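Local coordinates for protein fusolin (Unidentified entomopoxvirus, PDB 4OW5) that enhances the virulence of insect-infecting poxviruses, crystallises in vivo as viral spindles and probably attacks chitin as a lytic polysaccharide monooxygenase, at residues G19-P24 with A58-F63; I151-P156 with V200-R205; P89-A94 with G110-G115. All coordinates share one frame; numbering follows the deposited sequence.

Interaction 1: residues G19-P24 with A58-F63. With EDO (1,2-ethanediol), chain D.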
loop_
_atom_site.group_PDB
_atom_site.type_symbol
_atom_site.label_atom_id
_atom_site.label_comp_id
_atom_site.label_asym_id
_atom_site.label_seq_id
_atom_site.Cartn_x
_atom_site.Cartn_y
_atom_site.Cartn_z
ATOM N N GLY A 19 21.280 -2.967 -18.604
ATOM C CA GLY A 19 22.139 -3.773 -17.755
ATOM C C GLY A 19 22.029 -5.262 -18.047
ATOM O O GLY A 19 22.653 -6.041 -17.344
ATOM N N PHE A 20 21.269 -5.677 -19.084
ATOM C CA PHE A 20 21.000 -7.101 -19.391
ATOM C C PHE A 20 21.844 -7.648 -20.558
ATOM O O PHE A 20 21.922 -8.864 -20.732
ATOM C CB PHE A 20 19.506 -7.303 -19.722
ATOM C CG PHE A 20 19.035 -6.656 -21.010
ATOM C CD1 PHE A 20 19.234 -7.278 -22.232
ATOM C CD2 PHE A 20 18.398 -5.425 -20.997
ATOM C CE1 PHE A 20 18.813 -6.680 -23.417
ATOM C CE2 PHE A 20 17.968 -4.838 -22.177
ATOM C CZ PHE A 20 18.181 -5.468 -23.385
ATOM N N TRP A 21 22.424 -6.781 -21.391
ATOM C CA TRP A 21 23.256 -7.282 -22.496
ATOM C C TRP A 21 24.523 -7.948 -21.983
ATOM O O TRP A 21 25.062 -8.830 -22.645
ATOM C CB TRP A 21 23.638 -6.151 -23.471
ATOM C CG TRP A 21 22.514 -5.660 -24.311
ATOM C CD1 TRP A 21 22.041 -4.387 -24.380
ATOM C CD2 TRP A 21 21.727 -6.434 -25.223
ATOM N NE1 TRP A 21 20.972 -4.334 -25.244
ATOM C CE2 TRP A 21 20.811 -5.557 -25.836
ATOM C CE3 TRP A 21 21.694 -7.789 -25.565
ATOM C CZ2 TRP A 21 19.827 -6.010 -26.725
ATOM C CZ3 TRP A 21 20.775 -8.220 -26.504
ATOM C CH2 TRP A 21 19.856 -7.335 -27.075
ATOM N N TRP A 22 25.010 -7.502 -20.831
ATOM C CA TRP A 22 26.247 -8.000 -20.249
ATOM C C TRP A 22 26.317 -7.606 -18.777
ATOM O O TRP A 22 25.969 -6.461 -18.483
ATOM C CB TRP A 22 27.460 -7.397 -21.000
ATOM C CG TRP A 22 28.721 -8.138 -20.714
ATOM C CD1 TRP A 22 29.587 -7.906 -19.686
ATOM C CD2 TRP A 22 29.077 -9.409 -21.259
ATOM N NE1 TRP A 22 30.512 -8.915 -19.612
ATOM C CE2 TRP A 22 30.223 -9.855 -20.569
ATOM C CE3 TRP A 22 28.534 -10.217 -22.266
ATOM C CZ2 TRP A 22 30.833 -11.077 -20.854
ATOM C CZ3 TRP A 22 29.177 -11.399 -22.589
ATOM C CH2 TRP A 22 30.302 -11.827 -21.876
ATOM N N PRO A 23 26.789 -8.436 -17.829
ATOM C CA PRO A 23 27.190 -9.857 -17.938
ATOM C C PRO A 23 26.029 -10.760 -18.399
ATOM O O PRO A 23 24.862 -10.379 -18.260
ATOM C CB PRO A 23 27.626 -10.216 -16.511
ATOM C CG PRO A 23 27.740 -8.953 -15.777
ATOM C CD PRO A 23 26.836 -7.979 -16.432
ATOM N N PRO A 24 26.328 -11.938 -18.981
ATOM C CA PRO A 24 25.246 -12.785 -19.522
ATOM C C PRO A 24 24.282 -13.377 -18.498
ATOM O O PRO A 24 23.205 -13.761 -18.896
ATOM C CB PRO A 24 25.987 -13.912 -20.259
ATOM C CG PRO A 24 27.381 -13.837 -19.846
ATOM C CD PRO A 24 27.662 -12.518 -19.243
ATOM N N ALA A 58 18.432 -16.516 -24.851
ATOM C CA ALA A 58 17.005 -16.705 -24.576
ATOM C C ALA A 58 16.486 -15.604 -23.672
ATOM O O ALA A 58 15.461 -14.997 -23.994
ATOM C CB ALA A 58 16.763 -18.074 -23.954
ATOM N N ALA A 59 17.207 -15.300 -22.598
ATOM C CA ALA A 59 16.812 -14.256 -21.633
ATOM C C ALA A 59 16.937 -12.851 -22.251
ATOM O O ALA A 59 16.077 -11.998 -22.012
ATOM C CB ALA A 59 17.647 -14.353 -20.371
ATOM N N GLN A 60 17.975 -12.617 -23.057
ATOM C CA GLN A 60 18.147 -11.303 -23.699
ATOM C C GLN A 60 17.093 -11.109 -24.779
ATOM O O GLN A 60 16.610 -9.987 -24.928
ATOM C CB GLN A 60 19.557 -11.095 -24.269
ATOM C CG GLN A 60 20.572 -10.979 -23.166
ATOM C CD GLN A 60 22.000 -10.997 -23.618
ATOM O OE1 GLN A 60 22.300 -11.141 -24.793
ATOM N NE2 GLN A 60 22.908 -10.859 -22.664
ATOM N N TYR A 61 16.686 -12.190 -25.473
ATOM C CA TYR A 61 15.626 -12.133 -26.488
ATOM C C TYR A 61 14.310 -11.679 -25.854
ATOM O O TYR A 61 13.561 -10.898 -26.445
ATOM C CB TYR A 61 15.447 -13.492 -27.170
ATOM C CG TYR A 61 14.336 -13.553 -28.192
ATOM C CD1 TYR A 61 13.048 -13.926 -27.824
ATOM C CD2 TYR A 61 14.604 -13.411 -29.547
ATOM C CE1 TYR A 61 12.037 -14.048 -28.763
ATOM C CE2 TYR A 61 13.593 -13.516 -30.502
ATOM C CZ TYR A 61 12.318 -13.877 -30.110
ATOM O OH TYR A 61 11.331 -14.037 -31.048
ATOM N N MET A 62 14.029 -12.158 -24.651
ATOM C CA MET A 62 12.815 -11.746 -23.929
ATOM C C MET A 62 12.796 -10.206 -23.711
ATOM O O MET A 62 11.753 -9.565 -23.867
ATOM C CB MET A 62 12.748 -12.514 -22.597
ATOM C CG MET A 62 11.719 -12.000 -21.654
ATOM S SD MET A 62 11.600 -12.898 -20.071
ATOM C CE MET A 62 13.234 -12.875 -19.565
ATOM N N PHE A 63 13.927 -9.613 -23.345
ATOM C CA PHE A 63 14.000 -8.157 -23.126
ATOM C C PHE A 63 14.032 -7.337 -24.437
ATOM O O PHE A 63 13.367 -6.286 -24.549
ATOM C CB PHE A 63 15.261 -7.807 -22.304
ATOM C CG PHE A 63 15.147 -7.956 -20.814
ATOM C CD1 PHE A 63 14.643 -9.110 -20.250
ATOM C CD2 PHE A 63 15.686 -7.009 -19.972
ATOM C CE1 PHE A 63 14.567 -9.253 -18.862
ATOM C CE2 PHE A 63 15.683 -7.186 -18.599
ATOM C CZ PHE A 63 15.069 -8.276 -18.052
HETATM C C1 EDO D . 19.070 -1.178 -24.943
HETATM O O1 EDO D . 18.487 -2.266 -25.623
HETATM C C2 EDO D . 19.278 -1.537 -23.470
HETATM O O2 EDO D . 18.690 -0.558 -22.634
#

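Interaction 2: residues I151-P156 with V200-R205. With EDO (1,2-ethanediol), chain G.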
loop_
_atom_site.group_PDB
_atom_site.type_symbol
_atom_site.label_atom_id
_atom_site.label_comp_id
_atom_site.label_asym_id
_atom_site.label_seq_id
_atom_site.Cartn_x
_atom_site.Cartn_y
_atom_site.Cartn_z
ATOM N N ILE A 151 -8.556 -2.909 -23.170
ATOM C CA ILE A 151 -7.805 -2.598 -21.953
ATOM C C ILE A 151 -8.570 -3.215 -20.810
ATOM O O ILE A 151 -9.804 -3.092 -20.745
ATOM C CB ILE A 151 -7.568 -1.083 -21.760
ATOM C CG1 ILE A 151 -6.939 -0.447 -23.022
ATOM C CG2 ILE A 151 -6.732 -0.806 -20.487
ATOM C CD1 ILE A 151 -6.738 1.089 -22.921
ATOM N N TYR A 152 -7.832 -3.895 -19.934
ATOM C CA TYR A 152 -8.335 -4.558 -18.755
ATOM C C TYR A 152 -7.644 -4.084 -17.508
ATOM O O TYR A 152 -6.491 -3.687 -17.565
ATOM C CB TYR A 152 -8.141 -6.073 -18.849
ATOM C CG TYR A 152 -8.809 -6.709 -20.043
ATOM C CD1 TYR A 152 -10.035 -7.346 -19.917
ATOM C CD2 TYR A 152 -8.189 -6.731 -21.286
ATOM C CE1 TYR A 152 -10.649 -7.953 -21.002
ATOM C CE2 TYR A 152 -8.790 -7.339 -22.381
ATOM C CZ TYR A 152 -10.039 -7.925 -22.241
ATOM O OH TYR A 152 -10.668 -8.543 -23.284
ATOM N N ILE A 153 -8.325 -4.197 -16.368
ATOM C CA ILE A 153 -7.787 -3.886 -15.047
ATOM C C ILE A 153 -7.991 -5.115 -14.162
ATOM O O ILE A 153 -9.046 -5.776 -14.229
ATOM C CB ILE A 153 -8.379 -2.605 -14.392
ATOM C CG1 ILE A 153 -7.635 -2.296 -13.071
ATOM C CG2 ILE A 153 -9.896 -2.745 -14.115
ATOM C CD1 ILE A 153 -7.944 -0.972 -12.489
ATOM N N THR A 154 -6.996 -5.419 -13.343
ATOM C CA THR A 154 -7.130 -6.530 -12.417
ATOM C C THR A 154 -8.256 -6.265 -11.375
ATOM O O THR A 154 -8.522 -5.123 -10.994
ATOM C CB THR A 154 -5.830 -6.869 -11.711
ATOM O OG1 THR A 154 -5.214 -5.663 -11.258
ATOM C CG2 THR A 154 -4.884 -7.692 -12.587
ATOM N N VAL A 155 -8.895 -7.341 -10.961
ATOM C CA VAL A 155 -9.950 -7.336 -9.934
ATOM C C VAL A 155 -9.334 -6.841 -8.618
ATOM O O VAL A 155 -8.138 -7.032 -8.411
ATOM C CB VAL A 155 -10.660 -8.698 -9.744
ATOM C CG1 VAL A 155 -11.401 -9.136 -11.012
ATOM C CG2 VAL A 155 -9.703 -9.791 -9.259
ATOM N N PRO A 156 -10.130 -6.298 -7.678
ATOM C CA PRO A 156 -9.526 -5.810 -6.422
ATOM C C PRO A 156 -8.779 -6.849 -5.575
ATOM O O PRO A 156 -7.854 -6.470 -4.883
ATOM C CB PRO A 156 -10.716 -5.231 -5.655
ATOM C CG PRO A 156 -11.764 -4.973 -6.706
ATOM C CD PRO A 156 -11.574 -5.993 -7.753
ATOM N N VAL A 200 -8.957 6.830 -20.493
ATOM C CA VAL A 200 -9.816 5.839 -19.857
ATOM C C VAL A 200 -9.882 6.199 -18.405
ATOM O O VAL A 200 -8.849 6.585 -17.838
ATOM C CB VAL A 200 -9.281 4.394 -20.053
ATOM C CG1 VAL A 200 -10.222 3.367 -19.430
ATOM C CG2 VAL A 200 -9.053 4.098 -21.517
ATOM N N GLY A 201 -11.077 6.090 -17.821
ATOM C CA GLY A 201 -11.275 6.294 -16.405
ATOM C C GLY A 201 -10.826 5.025 -15.727
ATOM O O GLY A 201 -11.343 3.960 -16.034
ATOM N N ILE A 202 -9.813 5.106 -14.892
ATOM C CA ILE A 202 -9.277 3.928 -14.190
ATOM C C ILE A 202 -9.930 3.818 -12.836
ATOM O O ILE A 202 -9.793 4.752 -12.053
ATOM C CB ILE A 202 -7.741 4.041 -14.049
ATOM C CG1 ILE A 202 -7.078 4.261 -15.430
ATOM C CG2 ILE A 202 -7.167 2.803 -13.348
ATOM C CD1 ILE A 202 -7.296 3.126 -16.445
ATOM N N PRO A 203 -10.595 2.690 -12.514
ATOM C CA PRO A 203 -11.166 2.542 -11.164
ATOM C C PRO A 203 -10.062 2.667 -10.125
ATOM O O PRO A 203 -8.984 2.097 -10.287
ATOM C CB PRO A 203 -11.788 1.125 -11.175
ATOM C CG PRO A 203 -11.953 0.798 -12.631
ATOM C CD PRO A 203 -10.840 1.489 -13.339
ATOM N N VAL A 204 -10.310 3.443 -9.091
ATOM C CA VAL A 204 -9.328 3.596 -8.088
ATOM C C VAL A 204 -9.222 2.211 -7.364
ATOM O O VAL A 204 -10.131 1.360 -7.399
ATOM C CB VAL A 204 -9.595 4.827 -7.175
ATOM C CG1 VAL A 204 -8.559 4.943 -6.078
ATOM C CG2 VAL A 204 -9.536 6.094 -8.007
ATOM N N ARG A 205 -8.007 1.909 -7.027
ATOM C CA ARG A 205 -7.614 0.688 -6.329
ATOM C C ARG A 205 -6.858 1.159 -5.123
ATOM O O ARG A 205 -6.150 2.171 -5.200
ATOM C CB ARG A 205 -6.736 -0.181 -7.246
ATOM C CG ARG A 205 -7.491 -0.868 -8.379
ATOM C CD ARG A 205 -8.098 -2.157 -7.936
ATOM N NE ARG A 205 -8.815 -2.852 -9.012
ATOM C CZ ARG A 205 -10.052 -2.577 -9.402
ATOM N NH1 ARG A 205 -10.742 -1.601 -8.825
ATOM N NH2 ARG A 205 -10.617 -3.279 -10.372
HETATM C C1 EDO G . -14.014 -2.729 -9.727
HETATM O O1 EDO G . -13.311 -2.302 -10.886
HETATM C C2 EDO G . -14.378 -1.499 -8.867
HETATM O O2 EDO G . -14.191 -1.817 -7.494
HETATM O O HOH W 1 -6.426 -5.069 -8.757
#

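Interaction 3: residues P89-A94 with G110-G115. With EDO (1,2-ethanediol), chain H.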
loop_
_atom_site.group_PDB
_atom_site.type_symbol
_atom_site.label_atom_id
_atom_site.label_comp_id
_atom_site.label_asym_id
_atom_site.label_seq_id
_atom_site.Cartn_x
_atom_site.Cartn_y
_atom_site.Cartn_z
ATOM N N PRO A 89 -3.922 -18.541 -23.273
ATOM C CA PRO A 89 -4.591 -19.232 -22.167
ATOM C C PRO A 89 -3.910 -18.978 -20.827
ATOM O O PRO A 89 -4.578 -18.981 -19.803
ATOM C CB PRO A 89 -4.524 -20.696 -22.584
ATOM C CG PRO A 89 -3.319 -20.800 -23.437
ATOM C CD PRO A 89 -3.285 -19.499 -24.191
ATOM N N ASN A 90 -2.590 -18.765 -20.824
ATOM C CA ASN A 90 -1.861 -18.511 -19.594
ATOM C C ASN A 90 -0.561 -17.785 -19.966
ATOM O O ASN A 90 -0.372 -17.488 -21.150
ATOM C CB ASN A 90 -1.651 -19.821 -18.840
ATOM C CG ASN A 90 -1.250 -20.955 -19.737
ATOM O OD1 ASN A 90 -0.253 -20.871 -20.448
ATOM N ND2 ASN A 90 -2.039 -22.012 -19.782
ATOM N N TYR A 91 0.257 -17.399 -18.981
ATOM C CA TYR A 91 1.473 -16.596 -19.218
ATOM C C TYR A 91 1.075 -15.314 -19.965
ATOM O O TYR A 91 1.602 -14.981 -21.035
ATOM C CB TYR A 91 2.528 -17.400 -19.978
ATOM C CG TYR A 91 3.140 -18.507 -19.152
ATOM C CD1 TYR A 91 3.929 -18.222 -18.050
ATOM C CD2 TYR A 91 2.858 -19.841 -19.420
ATOM C CE1 TYR A 91 4.535 -19.231 -17.314
ATOM C CE2 TYR A 91 3.376 -20.866 -18.618
ATOM C CZ TYR A 91 4.251 -20.554 -17.594
ATOM O OH TYR A 91 4.877 -21.523 -16.847
ATOM N N LEU A 92 0.086 -14.617 -19.403
ATOM C CA LEU A 92 -0.493 -13.439 -20.014
ATOM C C LEU A 92 0.512 -12.298 -20.215
ATOM O O LEU A 92 0.416 -11.620 -21.232
ATOM C CB LEU A 92 -1.700 -12.927 -19.212
ATOM C CG LEU A 92 -3.067 -13.510 -19.611
ATOM C CD1 LEU A 92 -3.132 -15.001 -19.292
ATOM C CD2 LEU A 92 -4.196 -12.766 -18.909
ATOM N N CYS A 93 1.444 -12.053 -19.273
ATOM C CA CYS A 93 2.383 -10.945 -19.449
ATOM C C CYS A 93 3.486 -11.302 -20.456
ATOM O O CYS A 93 4.215 -10.398 -20.860
ATOM C CB CYS A 93 2.971 -10.509 -18.111
ATOM S SG CYS A 93 1.728 -9.928 -16.910
ATOM N N ALA A 94 3.645 -12.597 -20.804
ATOM C CA ALA A 94 4.569 -13.073 -21.833
ATOM C C ALA A 94 3.871 -13.215 -23.193
ATOM O O ALA A 94 4.510 -13.656 -24.143
ATOM C CB ALA A 94 5.111 -14.412 -21.426
ATOM N N GLY A 110 9.552 -15.268 -18.004
ATOM C CA GLY A 110 10.119 -14.572 -16.857
ATOM C C GLY A 110 9.261 -13.380 -16.476
ATOM O O GLY A 110 9.136 -13.046 -15.302
ATOM N N MET A 111 8.562 -12.783 -17.462
ATOM C CA MET A 111 7.703 -11.625 -17.215
ATOM C C MET A 111 6.426 -11.989 -16.459
ATOM O O MET A 111 5.741 -11.074 -16.007
ATOM C CB MET A 111 7.385 -10.900 -18.543
ATOM C CG MET A 111 8.645 -10.268 -19.192
ATOM S SD MET A 111 9.392 -8.990 -18.120
ATOM C CE MET A 111 11.022 -8.800 -18.875
ATOM N N ASP A 112 6.133 -13.281 -16.233
ATOM C CA ASP A 112 4.934 -13.697 -15.488
ATOM C C ASP A 112 5.256 -14.165 -14.064
ATOM O O ASP A 112 4.346 -14.612 -13.365
ATOM C CB ASP A 112 4.180 -14.786 -16.245
ATOM C CG ASP A 112 3.311 -14.184 -17.309
ATOM O OD1 ASP A 112 2.248 -13.563 -16.946
ATOM O OD2 ASP A 112 3.662 -14.313 -18.482
ATOM N N VAL A 113 6.508 -14.016 -13.591
ATOM C CA VAL A 113 6.780 -14.348 -12.214
ATOM C C VAL A 113 6.073 -13.293 -11.333
ATOM O O VAL A 113 5.848 -12.178 -11.769
ATOM C CB VAL A 113 8.287 -14.460 -11.868
ATOM C CG1 VAL A 113 8.996 -15.510 -12.718
ATOM C CG2 VAL A 113 8.974 -13.121 -11.944
ATOM N N SER A 114 5.760 -13.649 -10.107
ATOM C CA SER A 114 5.125 -12.754 -9.164
ATOM C C SER A 114 6.193 -12.161 -8.237
ATOM O O SER A 114 7.278 -12.717 -8.090
ATOM C CB SER A 114 4.026 -13.480 -8.387
ATOM O OG SER A 114 4.499 -14.632 -7.731
ATOM N N GLY A 115 5.894 -10.999 -7.715
ATOM C CA GLY A 115 6.785 -10.243 -6.862
ATOM C C GLY A 115 6.564 -8.751 -6.914
ATOM O O GLY A 115 5.530 -8.283 -7.422
HETATM C C1 EDO H . 1.920 -11.953 -14.176
HETATM O O1 EDO H . 1.375 -13.211 -14.379
HETATM C C2 EDO H . 2.706 -11.857 -12.862
HETATM O O2 EDO H . 2.600 -10.504 -12.491
HETATM O O HOH W 2 -0.092 -15.151 -16.433
#

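Interaction 1: residues G19-P24 with A58-F63
The Phe20 ring carries Phe63 CB over the centre of one face, 3.8 Å from the ring centroid to Phe63 CB in a CH-pi contact almost along the ring normal, and has Gln60 CG at its edge, 4.0 Å from Phe20 CD1. Over the centre of one face of the Trp21 indole lies Phe20 CE1, while the indole rim meets Gln60 OE1 at Trp21 CE3, 3.5 Å away. Here the loop after helix 10-17 lies against helix 52-64, within the helical region that follows the first strand of this lytic polysaccharide monooxygenase fold. The rings of Phe20 and Phe63 meet obliquely, planes 55° apart, and their closest carbons, Phe20 CD2 and Phe63 CD2, are 3.3 Å apart. Phe20 CG lies between its own backbone N and carbonyl carbon (chi1 67°), which turns the ring in toward the helix, where Asn15, Ile29 and Tyr38 also touch it. Gln60 reaches out from the helix with its chain extended, and its amide plane is steeply inclined to the rings of Phe20 and Trp21. Gln60 NE2 gives a weak hydrogen bond to the backbone Phe20 O, 2.9 Å long and bent to 127° at the hydrogen, and a second weak bond joins Gln60 NE2 to Tyr38 OH of helix 32-47. The second subunit approaches the same loop: its Asp335 OD1 bonds to Gly19 N. At the edge of the indole, Trp21 NE1 donates a fairly straight hydrogen bond to O1 of a crystallisation-derived (probably) ethanediol, 3.3 Å from Trp21 NE1.

Interaction 2: residues I151-P156 with V200-R205
Ile153 CD1 is the apolar centre, 3.9 Å from Ile202 CG2 and equally 3.9 Å from Pro203 CD. Two residues earlier on each strand, Ile151 CD1 and Val200 CG2 touch at 4.0 Å as their side chains slide past each other, with Phe136 beside both. The strands belong to the two opposed sheets of the fibronectin type III-like sandwich; their local axes run nearly parallel, 14° apart, with a closest approach of 8.7 Å, so side chains rather than backbone bonds join them. Phe209 and Ile173 extend the same apolar layer. At the sandwich rim Arg205, bent at chi2 (-85°), lays its guanidinium between Ile153 CD1 over one face and Pro156 CG over the other. Its side edge grips the backbone Thr154 O with two nitrogens: Arg205 NE at 3.0 Å and Arg205 NH2 at 2.9 Å. That oxygen lies in the guanidinium plane, while the two donors reach it from opposite faces of its carbonyl plane. Arg205 NH2 also donates a nearly straight bond to O1 of an ethanediol, probably from the crystallisation liquor. A water bonded to Thr154 OG1, which also bonds Val210 N, accepts weakly from Arg205 NE. Arg205 thus ties strand 147-154 to the residues just past strand 194-203 through a neutral carbonyl, which its charge would probably polarise.

Interaction 3: residues P89-A94 with G110-G115
Asp112 leads its side chain into the turn at Tyr91-Ala94 from CB outward. Asp112 CB sits at the edge of the Tyr91 ring, near its plane and 3.9 Å from Tyr91 CD1. Asp112 CG is anti to its own carbonyl carbon (chi1 -82°), which brings the carboxylate up to the backbone of the turn, its plane steeply tilted against the tyrosine ring. Asp112 OD1 accepts from Cys93 N through its syn lone pair, 2.9 Å long and 159° at the hydrogen. The same oxygen accepts a hydrogen bond from a water, 2.9 Å from Asp112 OD1, that in turn accepts from Leu92 N. An ethanediol, probably from the crystallisation liquor, donates a third bond to it, its O1 being 2.7 Å from Asp112 OD1. Asp112 OD2 takes a weak bond from Ala94 N, 2.9 Å long but bent to 125°, while Ala94 N also reaches Tyr91 O weakly within the turn. Both segments belong to the long loop region between helix 80-87 and strand 120-123 of the monooxygenase fold, and the disulfide from Cys93 to Cys228 ties this turn to strand 223-234 of the sandwich. With so many donors around it, the buried carboxylate is probably ionised. Beside it Met111 O approaches Cys93 CB to 3.5 Å and accepts from Arg10 NH1, which also binds the diol. Farther along, Ser114 OG bonds to Asp243 and Asn240 of the second subunit. Met111 starts toward Cys93, then bends at chi2, and its end leads away; the side chain also touches Tyr69 and Cys14.

The contacts follow the chain in the order interaction 1, interaction 3, interaction 2, each closing before the next opens. Interactions 1 and 3 have centres about 18 Å apart and touch: Phe63 CE1 packs on Met111 CE at 3.6 Å, and Met62 SD lies by the backbone of Gly110 and Met111. Together they join helix 52-64 to the loop region before strand 120-123, and both meet the second subunit. Interaction 2 lies between the two sheets of the sandwich, its centre about 32 Å from that of interaction 1 and 19 Å from that of interaction 3, touching neither. Interactions 1 and 3 thus pack helices and loops together, whereas interaction 2 joins sheet to sheet.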